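Local structure of ChrR-like cupin domain-containing protein (Ralstonia eutropha JMP134, 3EBR) at residues Pro56-Thr61 with His96-Ala101; Lys32-Asp37 with Ile44-Ala49; Gly62-Tyr67 with Asn112-Glu117; Asp16-Pro21 with Asp138-Tyr143. The protein is of unknown function but, as a ChrR-like cupin, folds into a small beta barrel of the kind that often forms a binding site in related proteins. One frame throughout, in Å; residues are numbered along the deposited sequence. Where two conformers were deposited one is given.

Interaction 1 (Pro56-Thr61 with His96-Ala101); sequences PRHHHT and HTPQSA
The cupin barrel wall brings H58 and H96 together as an antiparallel hydrogen-bonded pair between strands 58-60 and 94-100. H58 N gives its hydrogen to H96 O at 3.0 Å in a nearly straight bond (168°). The return bond from H96 N to H58 O has the same length. Both imidazoles leave on the same side of the sheet. CG of H58 stands between its own backbone N and carbonyl carbon (chi1 64°). H96 O lies over one face of the H58 ring, offset toward the rim, with ND1 at 3.5 Å. P98 CD comes in obliquely, 3.9 Å from H58 CE1. Beyond the pair, R57 and T97 cross obliquely: the arginine CG is 3.2 Å from T97 OG1, whose hydrogen-bond partner is E77. On the imidazole side, H96 NE2 is hydrogen-bonded to H78 NE2, and the two rings meet. The HxH pattern of H58 and H60 resembles that of the first cupin sequence motif, and H96 probably corresponds to the histidine of the second. H58 and H96, on the same side of the sheet, are consistent with the site that many cupins carry inside the barrel, though no metal is assigned here.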
loop_
_atom_site.group_PDB
_atom_site.type_symbol
_atom_site.label_atom_id
_atom_site.label_comp_id
_atom_site.label_asym_id
_atom_site.label_seq_id
_atom_site.Cartn_x
_atom_site.Cartn_y
_atom_site.Cartn_z
ATOM N N PRO A 56 19.967 -17.987 -3.693
ATOM C CA PRO A 56 20.800 -16.783 -3.832
ATOM C C PRO A 56 20.400 -15.620 -2.950
ATOM O O PRO A 56 19.230 -15.500 -2.590
ATOM C CB PRO A 56 20.606 -16.394 -5.305
ATOM C CG PRO A 56 19.291 -16.909 -5.636
ATOM C CD PRO A 56 19.207 -18.222 -4.941
ATOM N N ARG A 57 21.397 -14.815 -2.578
ATOM C CA ARG A 57 21.168 -13.650 -1.759
ATOM C C ARG A 57 20.464 -12.643 -2.659
ATOM O O ARG A 57 20.814 -12.509 -3.839
ATOM C CB ARG A 57 22.463 -13.072 -1.188
ATOM C CG ARG A 57 22.232 -11.917 -0.190
ATOM C CD ARG A 57 23.483 -11.624 0.624
ATOM N NE ARG A 57 24.625 -11.296 -0.234
ATOM C CZ ARG A 57 25.076 -10.078 -0.565
ATOM N NH1 ARG A 57 24.543 -8.948 -0.087
ATOM N NH2 ARG A 57 26.128 -9.994 -1.377
ATOM N N HIS A 58 19.437 -12.002 -2.122
ATOM C CA HIS A 58 18.685 -11.010 -2.864
ATOM C C HIS A 58 18.478 -9.775 -2.020
ATOM O O HIS A 58 18.406 -9.870 -0.798
ATOM C CB HIS A 58 17.316 -11.553 -3.325
ATOM C CG HIS A 58 16.370 -11.912 -2.212
ATOM N ND1 HIS A 58 16.195 -13.205 -1.772
ATOM C CD2 HIS A 58 15.530 -11.147 -1.469
ATOM C CE1 HIS A 58 15.293 -13.220 -0.805
ATOM N NE2 HIS A 58 14.881 -11.983 -0.596
ATOM N N HIS A 59 18.418 -8.634 -2.698
ATOM C CA HIS A 59 18.124 -7.342 -2.119
ATOM C C HIS A 59 16.719 -7.161 -2.613
ATOM O O HIS A 59 16.489 -7.387 -3.809
ATOM C CB HIS A 59 19.005 -6.245 -2.687
ATOM C CG HIS A 59 18.654 -4.867 -2.214
ATOM N ND1 HIS A 59 19.348 -4.222 -1.213
ATOM C CD2 HIS A 59 17.691 -4.006 -2.615
ATOM C CE1 HIS A 59 18.829 -3.025 -1.021
ATOM N NE2 HIS A 59 17.820 -2.871 -1.856
ATOM N N HIS A 60 15.802 -6.775 -1.722
ATOM C CA HIS A 60 14.401 -6.548 -2.079
ATOM C C HIS A 60 14.027 -5.074 -1.865
ATOM O O HIS A 60 14.304 -4.515 -0.801
ATOM C CB HIS A 60 13.476 -7.487 -1.309
ATOM C CG HIS A 60 12.051 -7.352 -1.722
ATOM N ND1 HIS A 60 11.649 -7.505 -3.029
ATOM C CD2 HIS A 60 10.933 -7.108 -1.010
ATOM C CE1 HIS A 60 10.347 -7.323 -3.109
ATOM N NE2 HIS A 60 9.884 -7.094 -1.896
ATOM N N THR A 61 13.386 -4.470 -2.874
ATOM C CA THR A 61 12.994 -3.056 -2.849
ATOM C C THR A 61 11.765 -2.652 -2.018
ATOM O O THR A 61 11.705 -1.504 -1.569
ATOM C CB THR A 61 12.799 -2.563 -4.313
ATOM O OG1 THR A 61 11.789 -3.344 -4.960
ATOM C CG2 THR A 61 14.111 -2.679 -5.102
ATOM N N HIS A 96 18.857 -10.517 2.051
ATOM C CA HIS A 96 18.632 -11.825 2.667
ATOM C C HIS A 96 19.035 -13.009 1.807
ATOM O O HIS A 96 18.815 -12.981 0.597
ATOM C CB HIS A 96 17.153 -11.994 2.963
ATOM C CG HIS A 96 16.643 -11.075 4.015
ATOM N ND1 HIS A 96 15.868 -9.980 3.719
ATOM C CD2 HIS A 96 16.873 -11.033 5.349
ATOM C CE1 HIS A 96 15.600 -9.327 4.833
ATOM N NE2 HIS A 96 16.197 -9.943 5.840
ATOM N N THR A 97 19.536 -14.063 2.463
ATOM C CA THR A 97 19.967 -15.308 1.842
ATOM C C THR A 97 19.065 -16.404 2.425
ATOM O O THR A 97 19.379 -16.959 3.486
ATOM C CB THR A 97 21.437 -15.610 2.135
ATOM O OG1 THR A 97 22.230 -14.524 1.676
ATOM C CG2 THR A 97 21.872 -16.889 1.426
ATOM N N PRO A 98 17.933 -16.708 1.758
ATOM C CA PRO A 98 17.060 -17.735 2.320
ATOM C C PRO A 98 17.651 -19.119 2.128
ATOM O O PRO A 98 18.371 -19.361 1.153
ATOM C CB PRO A 98 15.779 -17.590 1.502
ATOM C CG PRO A 98 16.245 -17.107 0.184
ATOM C CD PRO A 98 17.400 -16.193 0.483
ATOM N N GLN A 99 17.384 -19.993 3.088
ATOM C CA GLN A 99 17.857 -21.363 3.033
ATOM C C GLN A 99 17.054 -22.248 3.960
ATOM O O GLN A 99 16.425 -21.772 4.909
ATOM C CB GLN A 99 19.346 -21.467 3.386
ATOM C CG GLN A 99 19.754 -21.002 4.787
ATOM C CD GLN A 99 21.210 -21.310 5.080
ATOM O OE1 GLN A 99 21.522 -21.855 6.139
ATOM N NE2 GLN A 99 22.098 -21.042 4.116
ATOM N N SER A 100 17.140 -23.541 3.684
ATOM C CA SER A 100 16.449 -24.553 4.442
ATOM C C SER A 100 17.050 -24.669 5.837
ATOM O O SER A 100 18.269 -24.579 5.998
ATOM C CB SER A 100 16.568 -25.884 3.713
ATOM O OG SER A 100 15.873 -26.916 4.385
ATOM N N ALA A 101 16.184 -24.873 6.835
ATOM C CA ALA A 101 16.603 -25.033 8.239
ATOM C C ALA A 101 17.201 -26.411 8.553
ATOM O O ALA A 101 17.644 -26.617 9.674
ATOM C CB ALA A 101 15.421 -24.767 9.180
#

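Interaction 2 (Lys32-Asp37 with Ile44-Ala49); sequences KYFKID and ITLLKA
F34 and K35 both lie opposite I44, so this antiparallel hairpin illustrates the classic beta bulge. I44 O receives F34 N at 3.0 Å and, more weakly, K35 N at 3.4 Å, while I44 N returns a bond to K35 O. Before the bulge the pairing is regular: K32 and L46 exchange backbone bonds in both directions. The close packing gathers around F34. Its CG is anti to the carbonyl carbon (chi1 -71°), and the ring turns an edge to the opposite strand, with CE2 3.7 Å from L46 CD1 and CB 4.2 Å from I44 CG2. Y33 and T45 point together from the other side of the sheet, the threonine CG2 lying 3.4 Å from Y33 CD1, oblique to the ring. K32 is buried as well, and its NZ is hydrogen-bonded to G14 O. K35 makes the looser part. Its side chain meets I44 through CB, at 4.0 Å from I44 CB, and then runs away, partly exposed, to bond through NZ with T156 O. The F34, I44 and L46 side packs on V87, I65 and Y67 of the third subunit. On the Y33 side lies helix 133-146, touched through S136, while strand 42-49 continues the sheet by pairing with strand 108-115.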
loop_
_atom_site.group_PDB
_atom_site.type_symbol
_atom_site.label_atom_id
_atom_site.label_comp_id
_atom_site.label_asym_id
_atom_site.label_seq_id
_atom_site.Cartn_x
_atom_site.Cartn_y
_atom_site.Cartn_z
ATOM N N LYS A 32 3.882 -21.011 -7.968
ATOM C CA LYS A 32 2.489 -21.008 -8.424
ATOM C C LYS A 32 2.041 -19.552 -8.308
ATOM O O LYS A 32 2.076 -19.000 -7.214
ATOM C CB LYS A 32 1.611 -21.955 -7.600
ATOM C CG LYS A 32 0.113 -21.985 -8.021
ATOM C CD LYS A 32 -0.761 -22.916 -7.187
ATOM C CE LYS A 32 -0.501 -24.379 -7.474
ATOM N NZ LYS A 32 -1.331 -25.277 -6.609
ATOM N N TYR A 33 1.634 -18.941 -9.423
ATOM C CA TYR A 33 1.192 -17.538 -9.447
ATOM C C TYR A 33 -0.319 -17.375 -9.263
ATOM O O TYR A 33 -1.099 -17.959 -10.019
ATOM C CB TYR A 33 1.618 -16.859 -10.760
ATOM C CG TYR A 33 3.113 -16.765 -10.900
ATOM C CD1 TYR A 33 3.813 -15.759 -10.244
ATOM C CD2 TYR A 33 3.834 -17.677 -11.676
ATOM C CE1 TYR A 33 5.188 -15.658 -10.343
ATOM C CE2 TYR A 33 5.220 -17.577 -11.787
ATOM C CZ TYR A 33 5.881 -16.559 -11.115
ATOM O OH TYR A 33 7.234 -16.434 -11.175
ATOM N N PHE A 34 -0.707 -16.584 -8.257
ATOM C CA PHE A 34 -2.112 -16.264 -7.954
ATOM C C PHE A 34 -2.496 -14.854 -8.391
ATOM O O PHE A 34 -3.619 -14.651 -8.837
ATOM C CB PHE A 34 -2.411 -16.436 -6.463
ATOM C CG PHE A 34 -2.427 -17.866 -6.020
ATOM C CD1 PHE A 34 -3.601 -18.607 -6.087
ATOM C CD2 PHE A 34 -1.277 -18.479 -5.556
ATOM C CE1 PHE A 34 -3.634 -19.929 -5.684
ATOM C CE2 PHE A 34 -1.301 -19.809 -5.152
ATOM C CZ PHE A 34 -2.484 -20.534 -5.215
ATOM N N LYS A 35 -1.598 -13.883 -8.224
ATOM C CA LYS A 35 -1.875 -12.513 -8.610
ATOM C C LYS A 35 -0.557 -11.880 -9.045
ATOM O O LYS A 35 0.472 -12.212 -8.490
ATOM C CB LYS A 35 -2.473 -11.761 -7.416
ATOM C CG LYS A 35 -3.481 -10.672 -7.757
ATOM C CD LYS A 35 -4.785 -11.351 -8.213
ATOM C CE LYS A 35 -5.847 -10.396 -8.602
ATOM N NZ LYS A 35 -6.975 -11.146 -9.235
ATOM N N ILE A 36 -0.585 -11.036 -10.076
ATOM C CA ILE A 36 0.594 -10.346 -10.597
ATOM C C ILE A 36 0.138 -8.925 -10.911
ATOM O O ILE A 36 -0.228 -8.639 -12.028
ATOM C CB ILE A 36 1.198 -11.055 -11.845
ATOM C CG1 ILE A 36 1.620 -12.500 -11.540
ATOM C CG2 ILE A 36 2.396 -10.272 -12.365
ATOM C CD1 ILE A 36 2.276 -13.231 -12.729
ATOM N N ASP A 37 0.125 -8.053 -9.903
ATOM C CA ASP A 37 -0.315 -6.656 -10.055
ATOM C C ASP A 37 0.753 -5.781 -10.749
ATOM O O ASP A 37 1.784 -5.496 -10.140
ATOM C CB ASP A 37 -0.678 -6.058 -8.683
ATOM C CG ASP A 37 -1.191 -4.601 -8.760
ATOM O OD1 ASP A 37 -1.590 -4.103 -9.834
ATOM O OD2 ASP A 37 -1.212 -3.944 -7.707
ATOM N N ILE A 44 1.433 -12.452 -5.615
ATOM C CA ILE A 44 0.956 -13.362 -4.573
ATOM C C ILE A 44 1.277 -14.746 -5.128
ATOM O O ILE A 44 0.834 -15.077 -6.225
ATOM C CB ILE A 44 -0.535 -13.222 -4.256
ATOM C CG1 ILE A 44 -0.859 -11.815 -3.730
ATOM C CG2 ILE A 44 -0.945 -14.255 -3.212
ATOM C CD1 ILE A 44 -2.344 -11.590 -3.400
ATOM N N THR A 45 2.083 -15.523 -4.413
ATOM C CA THR A 45 2.475 -16.862 -4.863
ATOM C C THR A 45 2.692 -17.887 -3.767
ATOM O O THR A 45 2.796 -17.530 -2.604
ATOM C CB THR A 45 3.856 -16.812 -5.604
ATOM O OG1 THR A 45 4.849 -16.292 -4.712
ATOM C CG2 THR A 45 3.826 -15.949 -6.846
ATOM N N LEU A 46 2.692 -19.158 -4.169
ATOM C CA LEU A 46 3.058 -20.297 -3.323
ATOM C C LEU A 46 4.407 -20.606 -3.923
ATOM O O LEU A 46 4.567 -20.488 -5.146
ATOM C CB LEU A 46 2.125 -21.496 -3.392
ATOM C CG LEU A 46 0.831 -21.448 -2.578
ATOM C CD1 LEU A 46 -0.095 -22.554 -3.017
ATOM C CD2 LEU A 46 1.121 -21.533 -1.078
ATOM N N LEU A 47 5.370 -20.979 -3.090
ATOM C CA LEU A 47 6.723 -21.279 -3.540
ATOM C C LEU A 47 7.185 -22.556 -2.852
ATOM O O LEU A 47 7.301 -22.563 -1.636
ATOM C CB LEU A 47 7.608 -20.079 -3.204
ATOM C CG LEU A 47 9.051 -19.953 -3.680
ATOM C CD1 LEU A 47 9.139 -19.913 -5.203
ATOM C CD2 LEU A 47 9.657 -18.692 -3.084
ATOM N N LYS A 48 7.387 -23.636 -3.623
ATOM C CA LYS A 48 7.836 -24.951 -3.123
ATOM C C LYS A 48 9.336 -25.063 -3.353
ATOM O O LYS A 48 9.828 -24.681 -4.422
ATOM C CB LYS A 48 7.077 -26.111 -3.799
ATOM C CG LYS A 48 7.565 -27.554 -3.491
ATOM C CD LYS A 48 6.613 -28.621 -4.059
ATOM N N ALA A 49 10.056 -25.578 -2.357
ATOM C CA ALA A 49 11.510 -25.756 -2.437
ATOM C C ALA A 49 11.943 -27.001 -1.645
ATOM O O ALA A 49 11.505 -27.166 -0.494
ATOM C CB ALA A 49 12.225 -24.529 -1.929
#

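Interaction 3 (Gly62-Tyr67 with Asn112-Glu117); sequences GTVIVY and NIVAGE
V64 and V114 lie side by side in a non-hydrogen-bonded antiparallel pair, and the first of them shows how a beta-branched residue fills such a place. Its CB stands back, 5.0 Å from V114 CB. CG1, anti to the backbone N (chi1 -178°), reaches V114 CG2 at 3.8 Å and skirts I113 O at 4.1 Å; CG2 comes equally near both methyls of V114, also at 4.1 Å. On the same side of the sheet V66 holds CG1 3.5 Å from OD1 of N112, an oxygen hydrogen-bonded to T110 OG1. I65 and I113 occupy the other side as the hydrogen-bonded pair, each N bonded to the other's O at 2.9 Å, and A115 N extends the ladder to T63 O. Where the ladder ends, at the backbone angles of G116, a CB would press on the carbonyl oxygen of the residue before. Strand 64-70 is thus held between 108-115 and 87-90, and strand 108-115 pairs on its far side with 42-49; I65 and I113 also pack against I113 of the third subunit.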
loop_
_atom_site.group_PDB
_atom_site.type_symbol
_atom_site.label_atom_id
_atom_site.label_comp_id
_atom_site.label_asym_id
_atom_site.label_seq_id
_atom_site.Cartn_x
_atom_site.Cartn_y
_atom_site.Cartn_z
ATOM N N GLY A 62 10.803 -3.559 -1.837
ATOM C CA GLY A 62 9.585 -3.285 -1.048
ATOM C C GLY A 62 9.471 -4.259 0.104
ATOM O O GLY A 62 10.473 -4.614 0.706
ATOM N N THR A 63 8.262 -4.681 0.430
ATOM C CA THR A 63 8.041 -5.605 1.536
ATOM C C THR A 63 7.745 -7.001 1.031
ATOM O O THR A 63 7.496 -7.201 -0.163
ATOM C CB THR A 63 6.869 -5.137 2.397
ATOM O OG1 THR A 63 5.710 -5.027 1.573
ATOM C CG2 THR A 63 7.165 -3.784 3.016
ATOM N N VAL A 64 7.818 -7.964 1.948
ATOM C CA VAL A 64 7.507 -9.358 1.685
ATOM C C VAL A 64 6.838 -9.932 2.935
ATOM O O VAL A 64 7.407 -9.822 4.017
ATOM C CB VAL A 64 8.735 -10.239 1.373
ATOM C CG1 VAL A 64 8.289 -11.672 1.063
ATOM C CG2 VAL A 64 9.514 -9.712 0.209
ATOM N N ILE A 65 5.629 -10.470 2.798
ATOM C CA ILE A 65 4.916 -11.130 3.880
ATOM C C ILE A 65 5.037 -12.613 3.527
ATOM O O ILE A 65 4.640 -12.993 2.426
ATOM C CB ILE A 65 3.450 -10.745 3.946
ATOM C CG1 ILE A 65 3.295 -9.251 4.272
ATOM C CG2 ILE A 65 2.721 -11.604 4.998
ATOM C CD1 ILE A 65 1.870 -8.757 4.223
ATOM N N VAL A 66 5.604 -13.430 4.415
ATOM C CA VAL A 66 5.759 -14.857 4.172
ATOM C C VAL A 66 5.061 -15.682 5.251
ATOM O O VAL A 66 5.390 -15.535 6.423
ATOM C CB VAL A 66 7.243 -15.306 4.148
ATOM C CG1 VAL A 66 7.314 -16.783 3.825
ATOM C CG2 VAL A 66 8.061 -14.522 3.140
ATOM N N TYR A 67 4.080 -16.501 4.844
ATOM C CA TYR A 67 3.381 -17.438 5.710
ATOM C C TYR A 67 3.897 -18.829 5.302
ATOM O O TYR A 67 3.723 -19.243 4.153
ATOM C CB TYR A 67 1.868 -17.367 5.578
ATOM C CG TYR A 67 1.191 -18.478 6.350
ATOM C CD1 TYR A 67 1.121 -18.437 7.736
ATOM C CD2 TYR A 67 0.649 -19.584 5.696
ATOM C CE1 TYR A 67 0.516 -19.473 8.464
ATOM C CE2 TYR A 67 0.048 -20.628 6.414
ATOM C CZ TYR A 67 -0.022 -20.556 7.794
ATOM O OH TYR A 67 -0.619 -21.566 8.493
ATOM N N ASN A 112 3.645 -16.348 -0.182
ATOM C CA ASN A 112 4.351 -15.082 -0.239
ATOM C C ASN A 112 3.566 -13.967 -0.894
ATOM O O ASN A 112 2.875 -14.223 -1.870
ATOM C CB ASN A 112 5.597 -15.291 -1.087
ATOM C CG ASN A 112 6.317 -16.561 -0.741
ATOM O OD1 ASN A 112 6.763 -16.757 0.386
ATOM N ND2 ASN A 112 6.424 -17.446 -1.718
ATOM N N ILE A 113 3.675 -12.751 -0.348
ATOM C CA ILE A 113 3.056 -11.546 -0.887
ATOM C C ILE A 113 4.252 -10.617 -0.985
ATOM O O ILE A 113 4.693 -10.092 0.030
ATOM C CB ILE A 113 1.949 -10.973 -0.021
ATOM C CG1 ILE A 113 0.858 -12.025 0.156
ATOM C CG2 ILE A 113 1.398 -9.691 -0.656
ATOM C CD1 ILE A 113 -0.363 -11.497 0.774
ATOM N N VAL A 114 4.778 -10.460 -2.198
ATOM C CA VAL A 114 5.957 -9.670 -2.474
ATOM C C VAL A 114 5.616 -8.379 -3.210
ATOM O O VAL A 114 5.076 -8.447 -4.300
ATOM C CB VAL A 114 6.948 -10.512 -3.327
ATOM C CG1 VAL A 114 8.186 -9.727 -3.676
ATOM C CG2 VAL A 114 7.335 -11.784 -2.584
ATOM N N ALA A 115 5.952 -7.232 -2.612
ATOM C CA ALA A 115 5.729 -5.915 -3.185
ATOM C C ALA A 115 7.087 -5.421 -3.654
ATOM O O ALA A 115 7.997 -5.371 -2.856
ATOM C CB ALA A 115 5.163 -4.978 -2.155
ATOM N N GLY A 116 7.232 -5.084 -4.933
ATOM C CA GLY A 116 8.496 -4.586 -5.490
ATOM C C GLY A 116 9.315 -5.673 -6.163
ATOM O O GLY A 116 8.852 -6.816 -6.312
ATOM N N GLU A 117 10.550 -5.320 -6.520
ATOM C CA GLU A 117 11.457 -6.221 -7.223
ATOM C C GLU A 117 12.450 -6.907 -6.306
ATOM O O GLU A 117 12.769 -6.378 -5.250
ATOM C CB GLU A 117 12.243 -5.447 -8.277
ATOM C CG GLU A 117 11.377 -4.623 -9.203
ATOM C CD GLU A 117 12.118 -4.077 -10.399
ATOM O OE1 GLU A 117 13.368 -3.997 -10.390
ATOM O OE2 GLU A 117 11.430 -3.703 -11.357
#

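Interaction 4 (Asp16-Pro21 with Asp138-Tyr143); sequences DTPWMP and DRYLNY
Y143 reaches from helix 133-146 into a hollow shaped by P18, M20 and P21, much as a peg fits a notch. The side chains of M20, a selenomethionine, and Y143 run antiparallel past one another, and M20 lays CB over one face of the ring, 3.9 Å from the centroid and 22° off the normal, a CH-pi contact. SE follows obliquely at 4.9 Å from the same centroid, a Met-aromatic contact. P18 adds a second wall: its CG lies 3.5 Å from Y143 CE1, approaching neither squarely over the face nor at the edge. P21 crosses the tyrosine at about a right angle, with CD 4.2 Å from CE2. In return M20 is itself a bump. CG lies between the backbone N and carbonyl carbon (chi1 59°); the chain then runs on to the helix surface, with SE 3.9 Å from Y140 CA, beside R139. The Y140 ring meets T17 and P18, with CE1 4.1 Å from P18 CD. A water links Y140 OH to D16 O, and the same hydroxyl is hydrogen-bonded to K152 N. R139 NE is hydrogen-bonded to A23 O and NH1 forms a salt bridge with E131, while H147 stacks on Y143. The whole is a Met-aromatic and CH-pi contact between the proline-rich chain 16-21 and helix 133-146, where the helix lies against the border of the cupin barrel sheet.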
loop_
_atom_site.group_PDB
_atom_site.type_symbol
_atom_site.label_atom_id
_atom_site.label_comp_id
_atom_site.label_asym_id
_atom_site.label_seq_id
_atom_site.Cartn_x
_atom_site.Cartn_y
_atom_site.Cartn_z
ATOM N N ASP A 16 -6.238 -24.199 -10.454
ATOM C CA ASP A 16 -6.647 -23.341 -11.599
ATOM C C ASP A 16 -5.476 -22.420 -12.060
ATOM O O ASP A 16 -5.661 -21.524 -12.898
ATOM C CB ASP A 16 -7.904 -22.520 -11.276
ATOM C CG ASP A 16 -9.162 -23.368 -11.143
ATOM O OD1 ASP A 16 -9.210 -24.534 -11.603
ATOM O OD2 ASP A 16 -10.140 -22.827 -10.596
ATOM N N THR A 17 -4.284 -22.660 -11.506
ATOM C CA THR A 17 -3.054 -21.963 -11.816
ATOM C C THR A 17 -1.986 -23.068 -11.637
ATOM O O THR A 17 -1.945 -23.711 -10.582
ATOM C CB THR A 17 -2.845 -20.718 -10.945
ATOM O OG1 THR A 17 -1.559 -20.169 -11.241
ATOM C CG2 THR A 17 -2.935 -21.038 -9.459
ATOM N N PRO A 18 -1.144 -23.320 -12.663
ATOM C CA PRO A 18 -0.193 -24.427 -12.501
ATOM C C PRO A 18 1.071 -24.177 -11.671
ATOM O O PRO A 18 1.534 -23.039 -11.562
ATOM C CB PRO A 18 0.245 -24.703 -13.954
ATOM C CG PRO A 18 0.163 -23.418 -14.620
ATOM C CD PRO A 18 -0.983 -22.670 -13.983
ATOM N N TRP A 19 1.578 -25.265 -11.069
ATOM C CA TRP A 19 2.851 -25.267 -10.368
ATOM C C TRP A 19 3.808 -25.271 -11.527
ATOM O O TRP A 19 3.575 -26.003 -12.491
ATOM C CB TRP A 19 3.129 -26.501 -9.516
ATOM C CG TRP A 19 2.572 -26.504 -8.156
ATOM C CD1 TRP A 19 1.500 -27.200 -7.701
ATOM C CD2 TRP A 19 3.103 -25.789 -7.035
ATOM N NE1 TRP A 19 1.323 -26.967 -6.354
ATOM C CE2 TRP A 19 2.296 -26.103 -5.919
ATOM C CE3 TRP A 19 4.189 -24.910 -6.867
ATOM C CZ2 TRP A 19 2.524 -25.549 -4.644
ATOM C CZ3 TRP A 19 4.425 -24.364 -5.600
ATOM C CH2 TRP A 19 3.594 -24.689 -4.502
HETATM N N MSE A 20 4.872 -24.487 -11.451
HETATM C CA MSE A 20 5.843 -24.424 -12.537
HETATM C C MSE A 20 7.255 -24.183 -12.021
HETATM O O MSE A 20 7.416 -23.503 -11.014
HETATM C CB MSE A 20 5.442 -23.327 -13.518
HETATM C CG MSE A 20 5.343 -21.900 -12.926
HETATM SE SE MSE A 20 4.760 -20.583 -14.221
HETATM C CE MSE A 20 5.956 -20.896 -15.316
ATOM N N PRO A 21 8.274 -24.710 -12.724
ATOM C CA PRO A 21 9.650 -24.514 -12.279
ATOM C C PRO A 21 10.051 -23.059 -12.425
ATOM O O PRO A 21 9.579 -22.384 -13.349
ATOM C CB PRO A 21 10.464 -25.396 -13.225
ATOM C CG PRO A 21 9.600 -25.629 -14.380
ATOM C CD PRO A 21 8.207 -25.489 -13.974
ATOM N N ASP A 138 5.960 -13.013 -17.601
ATOM C CA ASP A 138 6.638 -13.667 -18.733
ATOM C C ASP A 138 6.720 -15.162 -18.496
ATOM O O ASP A 138 6.363 -15.928 -19.377
ATOM C CB ASP A 138 8.062 -13.121 -18.996
ATOM C CG ASP A 138 8.086 -11.715 -19.632
ATOM O OD1 ASP A 138 7.029 -11.146 -19.994
ATOM O OD2 ASP A 138 9.206 -11.180 -19.790
ATOM N N ARG A 139 7.154 -15.559 -17.302
ATOM C CA ARG A 139 7.255 -16.974 -16.932
ATOM C C ARG A 139 5.872 -17.658 -16.942
ATOM O O ARG A 139 5.733 -18.726 -17.529
ATOM C CB ARG A 139 7.956 -17.105 -15.575
ATOM C CG ARG A 139 8.086 -18.517 -15.011
ATOM C CD ARG A 139 8.780 -18.696 -13.672
ATOM N NE ARG A 139 10.145 -18.179 -13.608
ATOM C CZ ARG A 139 10.494 -16.920 -13.331
ATOM N NH1 ARG A 139 9.599 -15.955 -13.098
ATOM N NH2 ARG A 139 11.780 -16.608 -13.306
ATOM N N TYR A 140 4.873 -17.024 -16.319
ATOM C CA TYR A 140 3.499 -17.556 -16.281
ATOM C C TYR A 140 2.938 -17.751 -17.698
ATOM O O TYR A 140 2.466 -18.838 -18.024
ATOM C CB TYR A 140 2.579 -16.665 -15.424
ATOM C CG TYR A 140 1.132 -17.118 -15.441
ATOM C CD1 TYR A 140 0.717 -18.223 -14.691
ATOM C CD2 TYR A 140 0.177 -16.444 -16.212
ATOM C CE1 TYR A 140 -0.616 -18.656 -14.716
ATOM C CE2 TYR A 140 -1.154 -16.871 -16.246
ATOM C CZ TYR A 140 -1.547 -17.971 -15.492
ATOM O OH TYR A 140 -2.860 -18.395 -15.524
ATOM N N LEU A 141 3.039 -16.719 -18.533
ATOM C CA LEU A 141 2.570 -16.788 -19.929
ATOM C C LEU A 141 3.425 -17.726 -20.811
ATOM O O LEU A 141 2.866 -18.356 -21.706
ATOM C CB LEU A 141 2.475 -15.383 -20.551
ATOM C CG LEU A 141 1.469 -14.395 -19.937
ATOM C CD1 LEU A 141 1.653 -13.017 -20.545
ATOM C CD2 LEU A 141 0.030 -14.872 -20.105
ATOM N N ASN A 142 4.748 -17.802 -20.589
ATOM C CA ASN A 142 5.635 -18.721 -21.364
ATOM C C ASN A 142 5.328 -20.207 -21.096
ATOM O O ASN A 142 5.363 -21.008 -22.029
ATOM C CB ASN A 142 7.147 -18.457 -21.131
ATOM C CG ASN A 142 7.667 -17.159 -21.791
ATOM O OD1 ASN A 142 7.119 -16.659 -22.777
ATOM N ND2 ASN A 142 8.749 -16.622 -21.231
ATOM N N TYR A 143 5.057 -20.561 -19.834
ATOM C CA TYR A 143 4.696 -21.943 -19.451
ATOM C C TYR A 143 3.337 -22.316 -20.011
ATOM O O TYR A 143 3.164 -23.441 -20.488
ATOM C CB TYR A 143 4.697 -22.103 -17.934
ATOM C CG TYR A 143 4.269 -23.448 -17.357
ATOM C CD1 TYR A 143 2.916 -23.756 -17.151
ATOM C CD2 TYR A 143 5.214 -24.388 -16.949
ATOM C CE1 TYR A 143 2.521 -24.988 -16.612
ATOM C CE2 TYR A 143 4.826 -25.623 -16.403
ATOM C CZ TYR A 143 3.481 -25.914 -16.241
ATOM O OH TYR A 143 3.100 -27.122 -15.706
HETATM O O HOH W 1 -3.785 -20.981 -15.225
#

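Three of the contacts follow one six-stranded antiparallel sheet. Interaction 4 lies where edge strand 20-21 meets helix 133-146; interaction 2, about 10 Å away between centres, joins strands 30-37 and 42-49; interaction 3, about 11 Å from interaction 2, centre to centre, joins 108-115 to 64-70. T45 and N112 link the last two through their backbones. Interaction 1 belongs to the second, five-stranded sheet, its centre about 12 Å from that of interaction 3 and about 22 Å from that of interaction 4, on the other side of the chain's centre. Along the chain, interactions 1 and 3 alternate their segments, whereas interaction 4 spans all the others, from 16-21 to 138-143. Together they tie the two sheets of the cupin fold and the C-terminal helix into one body.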